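Local coordinates for protein vascular endothelial cadherin (Gallus gallus, PDB 3PPE) that mediates calcium-dependent, homophilic adhesion between endothelial cells, represented here by the two outermost cadherin domains of its extracellular region, at residues Q173-I178 / I198-D203. Residues are numbered along the deposited sequence; the frame is centred on the assembly and turned at random.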
ATOM      1  N   GLN A 173     -52.202 -24.542 -19.318  1.00 26.15           N
ATOM      2  CA  GLN A 173     -51.448 -24.429 -18.084  1.00 24.78           C
ATOM      3  C   GLN A 173     -51.874 -23.147 -17.344  1.00 23.72           C
ATOM      4  O   GLN A 173     -51.737 -22.042 -17.874  1.00 23.69           O
ATOM      5  CB  GLN A 173     -49.947 -24.394 -18.408  1.00 24.92           C
ATOM      6  CG  GLN A 173     -49.020 -24.224 -17.229  1.00 26.24           C
ATOM      7  CD  GLN A 173     -49.149 -25.329 -16.211  1.00 30.83           C
ATOM      8  OE1 GLN A 173     -49.954 -25.243 -15.276  1.00 33.38           O
ATOM      9  NE2 GLN A 173     -48.333 -26.361 -16.357  1.00 28.99           N
ATOM     10  N   SER A 174     -52.368 -23.289 -16.121  1.00 21.85           N
ATOM     11  CA  SER A 174     -52.792 -22.121 -15.332  1.00 21.34           C
ATOM     12  C   SER A 174     -51.742 -21.554 -14.373  1.00 20.69           C
ATOM     13  O   SER A 174     -51.969 -20.507 -13.771  1.00 19.98           O
ATOM     14  CB  SER A 174     -54.051 -22.479 -14.524  1.00 21.53           C
ATOM     15  OG  SER A 174     -53.768 -23.499 -13.574  1.00 21.57           O
ATOM     16  N   ALA A 175     -50.638 -22.269 -14.180  1.00 20.55           N
ATOM     17  CA  ALA A 175     -49.579 -21.804 -13.266  1.00 20.99           C
ATOM     18  C   ALA A 175     -48.206 -22.278 -13.737  1.00 20.68           C
ATOM     19  O   ALA A 175     -47.998 -23.460 -13.984  1.00 23.06           O
ATOM     20  CB  ALA A 175     -49.844 -22.263 -11.835  1.00 21.02           C
ATOM     21  N   TYR A 176     -47.269 -21.369 -13.900  1.00 18.99           N
ATOM     22  CA  TYR A 176     -45.924 -21.790 -14.278  1.00 18.41           C
ATOM     23  C   TYR A 176     -45.038 -21.664 -13.068  1.00 18.30           C
ATOM     24  O   TYR A 176     -45.171 -20.740 -12.285  1.00 18.02           O
ATOM     25  CB  TYR A 176     -45.380 -20.915 -15.389  1.00 17.52           C
ATOM     26  CG  TYR A 176     -46.073 -21.177 -16.699  1.00 19.19           C
ATOM     27  CD1 TYR A 176     -47.309 -20.567 -16.999  1.00 17.80           C
ATOM     28  CD2 TYR A 176     -45.502 -22.046 -17.628  1.00 16.61           C
ATOM     29  CE1 TYR A 176     -47.934 -20.809 -18.228  1.00 20.34           C
ATOM     30  CE2 TYR A 176     -46.099 -22.286 -18.829  1.00 20.55           C
ATOM     31  CZ  TYR A 176     -47.309 -21.693 -19.134  1.00 20.44           C
ATOM     32  OH  TYR A 176     -47.861 -21.988 -20.347  1.00 21.30           O
ATOM     33  N   GLU A 177     -44.126 -22.598 -12.927  1.00 18.38           N
ATOM     34  CA  GLU A 177     -43.132 -22.465 -11.907  1.00 19.61           C
ATOM     35  C   GLU A 177     -41.813 -22.342 -12.633  1.00 18.50           C
ATOM     36  O   GLU A 177     -41.327 -23.300 -13.236  1.00 19.64           O
ATOM     37  CB  GLU A 177     -43.177 -23.669 -10.984  1.00 20.67           C
ATOM     38  CG  GLU A 177     -41.926 -23.823 -10.178  1.00 26.81           C
ATOM     39  CD  GLU A 177     -42.026 -24.915  -9.124  1.00 33.17           C
ATOM     40  OE1 GLU A 177     -43.104 -25.062  -8.490  1.00 35.25           O
ATOM     41  OE2 GLU A 177     -41.005 -25.611  -8.939  1.00 36.71           O
ATOM     42  N   ILE A 178     -41.257 -21.131 -12.646  1.00 16.53           N
ATOM     43  CA  ILE A 178     -40.026 -20.917 -13.377  1.00 15.99           C
ATOM     44  C   ILE A 178     -38.852 -20.685 -12.383  1.00 14.49           C
ATOM     45  O   ILE A 178     -39.057 -20.285 -11.235  1.00 14.91           O
ATOM     46  CB  ILE A 178     -40.152 -19.763 -14.443  1.00 15.50           C
ATOM     47  CG1 ILE A 178     -40.206 -18.434 -13.715  1.00 16.74           C
ATOM     48  CG2 ILE A 178     -41.380 -20.019 -15.431  1.00 13.30           C
ATOM     49  CD1 ILE A 178     -39.997 -17.179 -14.596  1.00 18.46           C
ATOM     50  N   ILE A 198     -43.614 -18.389  -9.193  1.00 12.73           N
ATOM     51  CA  ILE A 198     -44.889 -19.000  -9.545  1.00 13.71           C
ATOM     52  C   ILE A 198     -45.715 -17.928 -10.231  1.00 13.26           C
ATOM     53  O   ILE A 198     -46.015 -16.879  -9.652  1.00 13.13           O
ATOM     54  CB  ILE A 198     -45.594 -19.555  -8.306  1.00 13.74           C
ATOM     55  CG1 ILE A 198     -44.733 -20.674  -7.702  1.00 16.92           C
ATOM     56  CG2 ILE A 198     -46.978 -20.121  -8.684  1.00 13.55           C
ATOM     57  CD1 ILE A 198     -45.046 -20.890  -6.219  1.00 24.73           C
ATOM     58  N   ILE A 199     -46.036 -18.182 -11.493  1.00 13.76           N
ATOM     59  CA  ILE A 199     -46.786 -17.234 -12.301  1.00 12.85           C
ATOM     60  C   ILE A 199     -48.128 -17.882 -12.673  1.00 14.08           C
ATOM     61  O   ILE A 199     -48.174 -18.879 -13.406  1.00 13.32           O
ATOM     62  CB  ILE A 199     -46.024 -16.881 -13.562  1.00 12.45           C
ATOM     63  CG1 ILE A 199     -44.745 -16.115 -13.196  1.00 12.91           C
ATOM     64  CG2 ILE A 199     -46.935 -16.036 -14.530  1.00 11.91           C
ATOM     65  CD1 ILE A 199     -43.702 -16.149 -14.243  1.00 15.17           C
ATOM     66  N   ARG A 200     -49.205 -17.325 -12.152  1.00 14.56           N
ATOM     67  CA  ARG A 200     -50.542 -17.821 -12.454  1.00 16.49           C
ATOM     68  C   ARG A 200     -51.088 -17.103 -13.678  1.00 16.27           C
ATOM     69  O   ARG A 200     -50.950 -15.892 -13.799  1.00 17.03           O
ATOM     70  CB  ARG A 200     -51.471 -17.556 -11.264  1.00 17.66           C
ATOM     71  CG  ARG A 200     -51.210 -18.442 -10.090  1.00 21.67           C
ATOM     72  CD  ARG A 200     -51.901 -17.939  -8.837  1.00 30.86           C
ATOM     73  NE  ARG A 200     -53.037 -17.060  -9.130  1.00 38.26           N
ATOM     74  CZ  ARG A 200     -53.076 -15.757  -8.858  1.00 38.15           C
ATOM     75  NH1 ARG A 200     -52.048 -15.171  -8.268  1.00 38.14           N
ATOM     76  NH2 ARG A 200     -54.146 -15.046  -9.178  1.00 39.38           N
ATOM     77  N   LEU A 201     -51.723 -17.845 -14.573  1.00 17.42           N
ATOM     78  CA  LEU A 201     -52.444 -17.272 -15.703  1.00 18.74           C
ATOM     79  C   LEU A 201     -53.889 -17.064 -15.290  1.00 20.15           C
ATOM     80  O   LEU A 201     -54.541 -18.002 -14.807  1.00 20.60           O
ATOM     81  CB  LEU A 201     -52.362 -18.198 -16.925  1.00 19.30           C
ATOM     82  CG  LEU A 201     -51.133 -18.101 -17.826  1.00 21.73           C
ATOM     83  CD1 LEU A 201     -51.252 -16.899 -18.758  1.00 26.42           C
ATOM     84  CD2 LEU A 201     -49.840 -17.941 -17.054  1.00 21.80           C
ATOM     85  N   THR A 202     -54.373 -15.835 -15.452  1.00 20.18           N
ATOM     86  CA  THR A 202     -55.718 -15.465 -15.029  1.00 21.09           C
ATOM     87  C   THR A 202     -56.690 -15.363 -16.214  1.00 22.96           C
ATOM     88  O   THR A 202     -56.287 -15.236 -17.354  1.00 21.06           O
ATOM     89  CB  THR A 202     -55.718 -14.181 -14.173  1.00 21.34           C
ATOM     90  OG1 THR A 202     -55.080 -13.127 -14.894  1.00 16.13           O
ATOM     91  CG2 THR A 202     -54.963 -14.429 -12.859  1.00 21.39           C
ATOM     92  N   ASP A 203     -57.977 -15.451 -15.930  1.00 26.97           N
ATOM     93  CA  ASP A 203     -58.921 -15.804 -16.991  1.00 32.22           C
ATOM     94  C   ASP A 203     -59.594 -14.580 -17.551  1.00 33.37           C
ATOM     95  O   ASP A 203     -59.166 -14.145 -18.651  1.00 34.24           O
ATOM     96  CB  ASP A 203     -59.954 -16.881 -16.534  1.00 33.90           C
ATOM     97  CG  ASP A 203     -60.615 -17.581 -17.714  1.00 39.98           C
ATOM     98  OD1 ASP A 203     -61.177 -16.881 -18.603  1.00 49.44           O
ATOM     99  OD2 ASP A 203     -60.581 -18.832 -17.777  1.00 45.80           O
ATOM    100  OXT ASP A 203     -60.532 -14.041 -16.913  1.00 34.19           O
TER
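Tyr176 and Leu201 meet on the inward face of a β hairpin in the second cadherin domain, a Greek-key β sandwich: methyl CD2 of Leu201 lies at the edge of the ring, near its plane, 3.6 Å from both Tyr176 CD1 and CE1. A chi1 of -71° puts CG of Tyr176 anti to its carbonyl carbon, beside the backbone N. One ring face is covered near its rim by Gln173 CG, and Tyr152, Phe153 and Leu168 also pack against the tyrosine. Further along, Ile178 CD1 touches Ile199 CD1 at 3.9 Å, and Phe153 adjoins both isoleucines.

The backbones beneath run antiparallel. Tyr176 and Ile199 form a hydrogen-bonded pair, Tyr176 N to Ile199 O at 2.7 Å and Ile199 N to Tyr176 O at 2.8 Å; Ala175-Arg200 and Glu177-Ile198 are the flanking non-hydrogen-bonded pairs. Just before strand 175-184, Ser174 O takes a hydrogen bond from Leu201 N (2.8 Å). The side chain of Gln173 turns forward along the chain, and its OE1 accepts a hydrogen bond from Ala175 N at 3.2 Å. On the outer side of 198-203, strand 108-114 continues the sheet in parallel, bonding to the backbones of Ile198 and Arg200.

The outward face is mixed, Glu177 and Arg200 beside Ala175 and Ile198. Backbone bonds thus fix the pairing of the two strands, while inward apolar contacts join the hairpin to Phe153 and Leu168.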